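Local coordinates for uncharacterized protein Cgl0159 (Corynebacterium glutamicum, PDB 3FOK) that is of unknown function but folds as a TIM barrel, an eight-stranded parallel beta/alpha barrel, with a group of charged side chains inside it, at residues 219-225 with 238-243; 144-150 with 178-184; 44-50 with 84-90. All blocks are in the same frame, centred on the assembly; numbering follows the deposited sequence.

All three contacts are buried pairings of parallel neighbouring strands in one closed barrel. Interaction 3 joins the first two strands, interaction 2 the fourth and fifth, and interaction 1 the sixth and seventh. Interactions 1 and 2 are adjacent, since strands 179-189 and 219-224 are neighbours; their centres lie about 9 Å apart. The centre of interaction 3 lies about 13 Å from that of interaction 1 and 14 Å from that of interaction 2. All share backbone ladders. Interaction 1 adds mostly apolar side-chain contacts and alone is touched by a second subunit; its lysine pairs with E182 of interaction 2. Interaction 2 has its own salt bridge. Interaction 3 is mainly apolar within the barrel, and its D50 approaches K146 in a long, weak ion pair.

Interaction 1. Residues 219-225 with 238-243; sequences TWMKLPV and MPTLLL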
loop_
_atom_site.group_PDB
_atom_site.type_symbol
_atom_site.label_atom_id
_atom_site.label_comp_id
_atom_site.label_asym_id
_atom_site.label_seq_id
_atom_site.Cartn_x
_atom_site.Cartn_y
_atom_site.Cartn_z
ATOM N N THR A 219 7.645 -23.007 -12.658
ATOM C CA THR A 219 7.228 -23.399 -11.326
ATOM C C THR A 219 7.183 -24.903 -11.086
ATOM O O THR A 219 6.699 -25.673 -11.910
ATOM C CB THR A 219 5.862 -22.763 -10.959
ATOM O OG1 THR A 219 4.814 -23.714 -11.159
ATOM C CG2 THR A 219 5.598 -21.538 -11.824
ATOM N N TRP A 220 7.721 -25.291 -9.935
ATOM C CA TRP A 220 7.778 -26.675 -9.490
ATOM C C TRP A 220 6.856 -26.811 -8.289
ATOM O O TRP A 220 6.416 -25.821 -7.713
ATOM C CB TRP A 220 9.198 -27.038 -9.047
ATOM C CG TRP A 220 10.193 -27.178 -10.149
ATOM C CD1 TRP A 220 10.464 -26.273 -11.130
ATOM C CD2 TRP A 220 11.078 -28.281 -10.365
ATOM N NE1 TRP A 220 11.464 -26.742 -11.949
ATOM C CE2 TRP A 220 11.861 -27.975 -11.502
ATOM C CE3 TRP A 220 11.289 -29.502 -9.706
ATOM C CZ2 TRP A 220 12.837 -28.844 -11.998
ATOM C CZ3 TRP A 220 12.263 -30.369 -10.197
ATOM C CH2 TRP A 220 13.024 -30.034 -11.334
HETATM N N MSE A 221 6.580 -28.048 -7.908
HETATM C CA MSE A 221 5.732 -28.325 -6.762
HETATM C C MSE A 221 6.549 -29.099 -5.740
HETATM O O MSE A 221 7.373 -29.943 -6.091
HETATM C CB MSE A 221 4.518 -29.166 -7.172
HETATM C CG MSE A 221 3.514 -28.464 -8.070
HETATM SE SE MSE A 221 2.402 -27.183 -7.135
HETATM C CE MSE A 221 3.141 -25.552 -7.830
ATOM N N LYS A 222 6.326 -28.789 -4.472
ATOM C CA LYS A 222 6.992 -29.469 -3.371
ATOM C C LYS A 222 5.790 -30.006 -2.605
ATOM O O LYS A 222 5.117 -29.263 -1.895
ATOM C CB LYS A 222 7.783 -28.464 -2.534
ATOM C CG LYS A 222 8.625 -29.064 -1.420
ATOM C CD LYS A 222 9.319 -27.950 -0.646
ATOM C CE LYS A 222 10.007 -28.462 0.603
ATOM N NZ LYS A 222 10.472 -27.329 1.450
ATOM N N LEU A 223 5.505 -31.292 -2.781
ATOM C CA LEU A 223 4.345 -31.905 -2.148
ATOM C C LEU A 223 4.651 -32.937 -1.076
ATOM O O LEU A 223 5.745 -33.499 -1.027
ATOM C CB LEU A 223 3.472 -32.564 -3.218
ATOM C CG LEU A 223 3.092 -31.728 -4.443
ATOM C CD1 LEU A 223 2.267 -32.579 -5.389
ATOM C CD2 LEU A 223 2.317 -30.495 -4.018
ATOM N N PRO A 224 3.670 -33.194 -0.193
ATOM C CA PRO A 224 3.826 -34.171 0.885
ATOM C C PRO A 224 3.397 -35.544 0.372
ATOM O O PRO A 224 2.451 -35.642 -0.416
ATOM C CB PRO A 224 2.881 -33.642 1.952
ATOM C CG PRO A 224 1.739 -33.149 1.127
ATOM C CD PRO A 224 2.435 -32.409 -0.005
ATOM N N VAL A 225 4.093 -36.596 0.794
ATOM C CA VAL A 225 3.728 -37.941 0.367
ATOM C C VAL A 225 2.473 -38.299 1.140
ATOM O O VAL A 225 2.507 -38.488 2.353
ATOM C CB VAL A 225 4.840 -38.953 0.674
ATOM C CG1 VAL A 225 4.427 -40.337 0.205
ATOM C CG2 VAL A 225 6.126 -38.520 -0.011
HETATM N N MSE A 238 3.515 -30.472 -13.771
HETATM C CA MSE A 238 4.727 -29.821 -13.297
HETATM C C MSE A 238 5.705 -30.689 -12.528
HETATM O O MSE A 238 5.313 -31.614 -11.818
HETATM C CB MSE A 238 4.349 -28.612 -12.449
HETATM C CG MSE A 238 3.517 -27.616 -13.218
HETATM SE SE MSE A 238 2.821 -26.224 -12.105
HETATM C CE MSE A 238 2.655 -24.852 -13.468
ATOM N N PRO A 239 7.006 -30.395 -12.670
ATOM C CA PRO A 239 8.049 -31.152 -11.976
ATOM C C PRO A 239 7.790 -31.066 -10.479
ATOM O O PRO A 239 7.569 -29.982 -9.938
ATOM C CB PRO A 239 9.336 -30.449 -12.409
ATOM C CG PRO A 239 8.885 -29.056 -12.731
ATOM C CD PRO A 239 7.589 -29.291 -13.450
ATOM N N THR A 240 7.802 -32.217 -9.820
ATOM C CA THR A 240 7.519 -32.280 -8.397
ATOM C C THR A 240 8.636 -32.877 -7.553
ATOM O O THR A 240 9.345 -33.787 -7.977
ATOM C CB THR A 240 6.229 -33.093 -8.152
ATOM O OG1 THR A 240 5.136 -32.460 -8.826
ATOM C CG2 THR A 240 5.918 -33.182 -6.668
ATOM N N LEU A 241 8.784 -32.339 -6.350
ATOM C CA LEU A 241 9.776 -32.809 -5.394
ATOM C C LEU A 241 9.001 -33.153 -4.131
ATOM O O LEU A 241 8.069 -32.444 -3.751
ATOM C CB LEU A 241 10.812 -31.720 -5.110
ATOM C CG LEU A 241 11.732 -31.383 -6.286
ATOM C CD1 LEU A 241 12.595 -30.186 -5.941
ATOM C CD2 LEU A 241 12.598 -32.590 -6.620
ATOM N N LEU A 242 9.376 -34.249 -3.487
ATOM C CA LEU A 242 8.685 -34.689 -2.284
ATOM C C LEU A 242 9.342 -34.170 -1.014
ATOM O O LEU A 242 10.557 -33.984 -0.957
ATOM C CB LEU A 242 8.633 -36.216 -2.257
ATOM C CG LEU A 242 8.158 -36.864 -3.562
ATOM C CD1 LEU A 242 8.238 -38.375 -3.438
ATOM C CD2 LEU A 242 6.740 -36.419 -3.879
ATOM N N LEU A 243 8.524 -33.933 0.005
ATOM C CA LEU A 243 9.003 -33.442 1.289
ATOM C C LEU A 243 8.727 -34.481 2.374
ATOM O O LEU A 243 7.780 -35.256 2.274
ATOM C CB LEU A 243 8.311 -32.118 1.631
ATOM C CG LEU A 243 6.780 -32.117 1.746
ATOM C CD1 LEU A 243 6.361 -32.587 3.133
ATOM C CD2 LEU A 243 6.252 -30.713 1.501
#
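Four backbone hydrogen bonds join the parallel segments 219-225 and 238-243. M221 N donates to P239 O at 3.0 Å, and L241 N to M221 O at 2.8 Å. L223 N then donates to L241 O at 3.0 Å, and L243 N to L223 O at 3.0 Å. M221 and L223 thus have both N and O bonded toward 238-243. The backbone of W220 bonds I179 and L181 on the other side, and that of K222 bonds L181. T240 likewise bonds to G266 and R268, at the start of the next strand, 267-272. T240 OG1 donates to M238 O at 3.1 Å within its own segment. Three CA-H...O contacts add to the pairing, the shortest being K222 CA to L241 O at 3.2 Å. These are the sixth and seventh strands of the TIM barrel, linked as a beta-alpha-beta unit through helix 229-232. K222, L241 and L243 point into the barrel. K222 is extended (all chi angles t), and its NZ is satisfied by a salt bridge with E182. M221, L223, T240 and L242 point outward; helix 199-210 covers M221 and L223. At the N-terminal end P239 CG lies over the face of the W220 five-membered ring, 3.2 Å from its centroid, a CH-pi contact. Selenomethionine M238 brings its SE to 3.3 Å from T219 OG1. R18 and A19 of a second subunit pack on this end, against M238, P239 and W220.

Interaction 2. Residues 144-150 with 178-184; sequences FAKTLVR and PIMLEPF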
loop_
_atom_site.group_PDB
_atom_site.type_symbol
_atom_site.label_atom_id
_atom_site.label_comp_id
_atom_site.label_asym_id
_atom_site.label_seq_id
_atom_site.Cartn_x
_atom_site.Cartn_y
_atom_site.Cartn_z
ATOM N N PHE A 144 17.661 -21.895 -7.358
ATOM C CA PHE A 144 16.246 -22.201 -7.210
ATOM C C PHE A 144 15.582 -21.328 -6.145
ATOM O O PHE A 144 16.220 -20.957 -5.159
ATOM C CB PHE A 144 16.166 -23.658 -6.767
ATOM C CG PHE A 144 15.166 -24.490 -7.504
ATOM C CD1 PHE A 144 13.816 -24.161 -7.505
ATOM C CD2 PHE A 144 15.571 -25.680 -8.105
ATOM C CE1 PHE A 144 12.879 -25.015 -8.086
ATOM C CE2 PHE A 144 14.646 -26.537 -8.686
ATOM C CZ PHE A 144 13.297 -26.206 -8.675
ATOM N N ALA A 145 14.301 -21.022 -6.336
ATOM C CA ALA A 145 13.553 -20.232 -5.365
ATOM C C ALA A 145 12.472 -21.136 -4.771
ATOM O O ALA A 145 11.975 -22.036 -5.453
ATOM C CB ALA A 145 12.916 -19.026 -6.042
ATOM N N LYS A 146 12.114 -20.916 -3.507
ATOM C CA LYS A 146 11.081 -21.730 -2.879
ATOM C C LYS A 146 10.148 -20.880 -2.025
ATOM O O LYS A 146 10.575 -19.918 -1.376
ATOM C CB LYS A 146 11.720 -22.854 -2.050
ATOM C CG LYS A 146 11.601 -22.723 -0.539
ATOM C CD LYS A 146 10.329 -23.350 0.011
ATOM C CE LYS A 146 10.321 -23.252 1.534
ATOM N NZ LYS A 146 9.246 -24.040 2.179
ATOM N N THR A 147 8.872 -21.256 -2.029
ATOM C CA THR A 147 7.840 -20.538 -1.290
ATOM C C THR A 147 6.916 -21.489 -0.539
ATOM O O THR A 147 6.687 -22.616 -0.975
ATOM C CB THR A 147 6.957 -19.722 -2.255
ATOM O OG1 THR A 147 7.757 -18.767 -2.958
ATOM C CG2 THR A 147 5.860 -19.006 -1.493
ATOM N N LEU A 148 6.380 -21.026 0.586
ATOM C CA LEU A 148 5.437 -21.819 1.361
ATOM C C LEU A 148 4.082 -21.160 1.094
ATOM O O LEU A 148 3.897 -19.980 1.377
ATOM C CB LEU A 148 5.758 -21.742 2.856
ATOM C CG LEU A 148 5.309 -22.899 3.763
ATOM C CD1 LEU A 148 4.996 -22.343 5.144
ATOM C CD2 LEU A 148 4.090 -23.604 3.200
ATOM N N VAL A 149 3.143 -21.914 0.537
ATOM C CA VAL A 149 1.826 -21.369 0.239
ATOM C C VAL A 149 0.723 -22.138 0.948
ATOM O O VAL A 149 0.100 -23.024 0.368
ATOM C CB VAL A 149 1.526 -21.399 -1.277
ATOM C CG1 VAL A 149 0.298 -20.550 -1.579
ATOM C CG2 VAL A 149 2.729 -20.894 -2.062
ATOM N N ARG A 150 0.487 -21.802 2.209
ATOM C CA ARG A 150 -0.565 -22.454 2.968
ATOM C C ARG A 150 -1.855 -21.698 2.710
ATOM O O ARG A 150 -1.915 -20.478 2.850
ATOM C CB ARG A 150 -0.221 -22.469 4.457
ATOM C CG ARG A 150 0.821 -23.518 4.811
ATOM C CD ARG A 150 1.269 -23.383 6.244
ATOM N NE ARG A 150 1.958 -22.117 6.450
ATOM C CZ ARG A 150 2.362 -21.669 7.631
ATOM N NH1 ARG A 150 2.144 -22.387 8.723
ATOM N NH2 ARG A 150 2.979 -20.500 7.718
ATOM N N PRO A 178 13.957 -21.015 -11.665
ATOM C CA PRO A 178 12.988 -22.023 -11.229
ATOM C C PRO A 178 12.441 -21.674 -9.853
ATOM O O PRO A 178 13.194 -21.275 -8.962
ATOM C CB PRO A 178 13.810 -23.308 -11.218
ATOM C CG PRO A 178 14.805 -23.078 -12.313
ATOM C CD PRO A 178 15.230 -21.647 -12.057
ATOM N N ILE A 179 11.130 -21.809 -9.682
ATOM C CA ILE A 179 10.511 -21.500 -8.402
ATOM C C ILE A 179 9.626 -22.648 -7.916
ATOM O O ILE A 179 8.692 -23.090 -8.587
ATOM C CB ILE A 179 9.710 -20.179 -8.473
ATOM C CG1 ILE A 179 9.120 -19.859 -7.098
ATOM C CG2 ILE A 179 8.640 -20.271 -9.549
ATOM C CD1 ILE A 179 8.521 -18.475 -7.000
HETATM N N MSE A 180 9.963 -23.106 -6.719
HETATM C CA MSE A 180 9.337 -24.225 -6.023
HETATM C C MSE A 180 8.236 -23.748 -5.061
HETATM O O MSE A 180 8.507 -22.975 -4.143
HETATM C CB MSE A 180 10.461 -24.919 -5.248
HETATM C CG MSE A 180 10.217 -26.290 -4.683
HETATM SE SE MSE A 180 11.788 -26.702 -3.591
HETATM C CE MSE A 180 13.101 -26.949 -4.993
ATOM N N LEU A 181 7.000 -24.196 -5.269
ATOM C CA LEU A 181 5.905 -23.804 -4.386
ATOM C C LEU A 181 5.478 -24.992 -3.524
ATOM O O LEU A 181 5.242 -26.088 -4.043
ATOM C CB LEU A 181 4.693 -23.310 -5.189
ATOM C CG LEU A 181 4.835 -22.155 -6.184
ATOM C CD1 LEU A 181 3.448 -21.766 -6.680
ATOM C CD2 LEU A 181 5.507 -20.964 -5.530
ATOM N N GLU A 182 5.382 -24.771 -2.214
ATOM C CA GLU A 182 4.963 -25.815 -1.284
ATOM C C GLU A 182 3.546 -25.464 -0.846
ATOM O O GLU A 182 3.354 -24.670 0.074
ATOM C CB GLU A 182 5.890 -25.857 -0.066
ATOM C CG GLU A 182 5.725 -27.102 0.804
ATOM C CD GLU A 182 6.629 -27.090 2.031
ATOM O OE1 GLU A 182 7.802 -26.677 1.909
ATOM O OE2 GLU A 182 6.171 -27.508 3.115
ATOM N N PRO A 183 2.533 -26.047 -1.509
ATOM C CA PRO A 183 1.135 -25.774 -1.177
ATOM C C PRO A 183 0.558 -26.688 -0.105
ATOM O O PRO A 183 1.051 -27.792 0.127
ATOM C CB PRO A 183 0.440 -25.960 -2.510
ATOM C CG PRO A 183 1.157 -27.163 -3.041
ATOM C CD PRO A 183 2.618 -26.877 -2.726
ATOM N N PHE A 184 -0.506 -26.207 0.528
ATOM C CA PHE A 184 -1.205 -26.928 1.581
ATOM C C PHE A 184 -2.553 -26.267 1.800
ATOM O O PHE A 184 -2.707 -25.066 1.578
ATOM C CB PHE A 184 -0.464 -26.818 2.917
ATOM C CG PHE A 184 0.640 -27.807 3.108
ATOM C CD1 PHE A 184 0.368 -29.167 3.202
ATOM C CD2 PHE A 184 1.950 -27.369 3.264
ATOM C CE1 PHE A 184 1.390 -30.080 3.454
ATOM C CE2 PHE A 184 2.977 -28.269 3.516
ATOM C CZ PHE A 184 2.697 -29.631 3.613
#
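P178 starts the pairing: its O accepts from A145 N at 2.9 Å, and its CB lies over the F144 ring. I179 points outward beside A145, I179 CG1 to A145 CB 4.0 Å, and packs on helix 158-174. Selenomethionine M180 points into the barrel. Its CE covers the opposite F144 face, 3.7 Å from the centroid, so the ring sits between M180 and P178. M180 N donates to A145 O at 2.6 Å, and M180 O accepts from T147 N at 2.7 Å. L181 packs outward on T147, CD2 to CB 3.8 Å. E182 bonds through N to T147 O and through O to V149 N, both 2.8 Å. P183, with no N-H, faces outward beside V149. F184 N closes the register with a weak bond to V149 O at 3.2 Å. This is the beta-alpha-beta unit of TIM-barrel strands four and five. Inside, E182 OE1 binds K146 NZ at 3.0 Å and also K222, so one carboxylate is shared by two buried lysines, and D50 adds a long, weak ion pair to K146.

Interaction 3. Residues 44-50 with 84-90; sequences LFIVAAD and GVDGVLG
The apolar centre is on the barrel-facing side of strands 44-48 and 87-90. There I46 (chi1 m, chi2 t) sets CG2 4.0 Å from L89 CB, and A48 CB is 4.0 Å from L89 CD2. L89 has chi1 t and chi2 p. G87, opposite I46, has no side chain and a nearly fully extended backbone (phi/psi -177/-170). V47 (chi1 t) and V88 (chi1 p) point to the other side, against helix 69-81. The strands are parallel, with axes 4.4 Å apart at closest and a crossing angle of -39°. Residues 44-48 are extended; A49 (-153/42) and D50 (-102/13) leave that form. The register pairs I46 with G87, V47 with V88 and A48 with L89, CA atoms 4.6 to 4.8 Å apart. V47 N donates to G87 O at 3.0 Å, L89 N to V47 O at 2.9 Å, and A49 N to L89 O at 2.9 Å. This is the first beta-alpha-beta unit of the TIM barrel. Toward the N-terminal end, F45 (chi1 t) lays CE2 3.4 Å from V85 CG1, beneath helix 284-295. G84 has phi/psi 106/-22, which calls for glycine. D86 (-78/-25) turns the chain before strand 87-90. F45 O accepts from D86 N at 2.9 Å and weakly from G87 N at 3.4 Å. D86 (chi1 m) points toward 44-50, so that OD2, less surely placed, accepts from F45 N at 2.9 Å. At the C-terminal end D50 has chi1 p. The apolar side chains thus have a carboxylate at each end: D86 bonds F45 N and R35, and D50 bonds S112.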
loop_
_atom_site.group_PDB
_atom_site.type_symbol
_atom_site.label_atom_id
_atom_site.label_comp_id
_atom_site.label_asym_id
_atom_site.label_seq_id
_atom_site.Cartn_x
_atom_site.Cartn_y
_atom_site.Cartn_z
ATOM N N LEU A 44 16.687 -34.956 -8.648
ATOM C CA LEU A 44 17.223 -33.942 -7.751
ATOM C C LEU A 44 16.973 -34.311 -6.290
ATOM O O LEU A 44 15.885 -34.756 -5.931
ATOM C CB LEU A 44 16.565 -32.597 -8.080
ATOM C CG LEU A 44 17.253 -31.273 -7.757
ATOM C CD1 LEU A 44 18.576 -31.176 -8.505
ATOM C CD2 LEU A 44 16.334 -30.129 -8.165
ATOM N N PHE A 45 17.995 -34.137 -5.456
ATOM C CA PHE A 45 17.891 -34.425 -4.025
ATOM C C PHE A 45 18.444 -33.230 -3.263
ATOM O O PHE A 45 19.638 -32.934 -3.328
ATOM C CB PHE A 45 18.667 -35.700 -3.672
ATOM C CG PHE A 45 18.773 -35.970 -2.191
ATOM C CD1 PHE A 45 17.747 -35.613 -1.318
ATOM C CD2 PHE A 45 19.894 -36.610 -1.672
ATOM C CE1 PHE A 45 17.839 -35.890 0.049
ATOM C CE2 PHE A 45 19.995 -36.892 -0.316
ATOM C CZ PHE A 45 18.965 -36.530 0.548
ATOM N N ILE A 46 17.561 -32.546 -2.542
ATOM C CA ILE A 46 17.932 -31.355 -1.795
ATOM C C ILE A 46 17.591 -31.445 -0.311
ATOM O O ILE A 46 16.500 -31.885 0.059
ATOM C CB ILE A 46 17.236 -30.127 -2.418
ATOM C CG1 ILE A 46 17.839 -29.864 -3.798
ATOM C CG2 ILE A 46 17.370 -28.911 -1.506
ATOM C CD1 ILE A 46 17.121 -28.807 -4.595
ATOM N N VAL A 47 18.531 -31.031 0.536
ATOM C CA VAL A 47 18.312 -31.060 1.974
ATOM C C VAL A 47 17.853 -29.677 2.436
ATOM O O VAL A 47 18.488 -28.667 2.138
ATOM C CB VAL A 47 19.593 -31.459 2.730
ATOM C CG1 VAL A 47 19.236 -31.870 4.145
ATOM C CG2 VAL A 47 20.298 -32.597 2.004
ATOM N N ALA A 48 16.746 -29.644 3.170
ATOM C CA ALA A 48 16.157 -28.395 3.644
ATOM C C ALA A 48 16.466 -28.014 5.089
ATOM O O ALA A 48 16.485 -28.864 5.984
ATOM C CB ALA A 48 14.650 -28.449 3.447
ATOM N N ALA A 49 16.674 -26.720 5.311
ATOM C CA ALA A 49 16.971 -26.199 6.639
ATOM C C ALA A 49 16.519 -24.749 6.791
ATOM O O ALA A 49 17.225 -23.931 7.374
ATOM C CB ALA A 49 18.465 -26.314 6.923
ATOM N N ASP A 50 15.336 -24.428 6.281
ATOM C CA ASP A 50 14.825 -23.062 6.385
ATOM C C ASP A 50 13.770 -22.918 7.483
ATOM O O ASP A 50 13.079 -21.898 7.557
ATOM C CB ASP A 50 14.233 -22.593 5.044
ATOM C CG ASP A 50 13.038 -23.417 4.607
ATOM O OD1 ASP A 50 12.226 -22.902 3.812
ATOM O OD2 ASP A 50 12.913 -24.579 5.043
ATOM N N GLY A 84 25.380 -37.993 -3.816
ATOM C CA GLY A 84 23.957 -38.058 -4.087
ATOM C C GLY A 84 23.181 -36.806 -3.721
ATOM O O GLY A 84 22.091 -36.587 -4.248
ATOM N N VAL A 85 23.716 -35.985 -2.821
ATOM C CA VAL A 85 23.021 -34.758 -2.432
ATOM C C VAL A 85 23.386 -33.628 -3.395
ATOM O O VAL A 85 24.518 -33.145 -3.420
ATOM C CB VAL A 85 23.351 -34.340 -0.970
ATOM C CG1 VAL A 85 23.038 -35.484 -0.026
ATOM C CG2 VAL A 85 24.807 -33.932 -0.846
ATOM N N ASP A 86 22.408 -33.216 -4.190
ATOM C CA ASP A 86 22.611 -32.172 -5.181
ATOM C C ASP A 86 22.628 -30.754 -4.638
ATOM O O ASP A 86 23.223 -29.867 -5.246
ATOM C CB ASP A 86 21.540 -32.290 -6.263
ATOM C CG ASP A 86 21.551 -33.645 -6.935
ATOM O OD1 ASP A 86 22.507 -33.927 -7.690
ATOM O OD2 ASP A 86 20.609 -34.429 -6.696
ATOM N N GLY A 87 21.976 -30.527 -3.505
ATOM C CA GLY A 87 21.963 -29.182 -2.971
ATOM C C GLY A 87 21.262 -28.977 -1.646
ATOM O O GLY A 87 20.869 -29.926 -0.961
ATOM N N VAL A 88 21.087 -27.709 -1.299
ATOM C CA VAL A 88 20.461 -27.334 -0.044
ATOM C C VAL A 88 19.464 -26.189 -0.200
ATOM O O VAL A 88 19.607 -25.337 -1.076
ATOM C CB VAL A 88 21.547 -26.927 0.984
ATOM C CG1 VAL A 88 22.482 -25.896 0.364
ATOM C CG2 VAL A 88 20.909 -26.367 2.239
ATOM N N LEU A 89 18.443 -26.197 0.652
ATOM C CA LEU A 89 17.419 -25.160 0.664
ATOM C C LEU A 89 17.532 -24.432 1.989
ATOM O O LEU A 89 17.450 -25.049 3.049
ATOM C CB LEU A 89 16.015 -25.763 0.547
ATOM C CG LEU A 89 14.877 -24.918 1.142
ATOM C CD1 LEU A 89 14.870 -23.527 0.523
ATOM C CD2 LEU A 89 13.548 -25.616 0.912
ATOM N N GLY A 90 17.717 -23.121 1.936
ATOM C CA GLY A 90 17.826 -22.375 3.168
ATOM C C GLY A 90 17.545 -20.899 3.030
ATOM O O GLY A 90 17.403 -20.369 1.929
#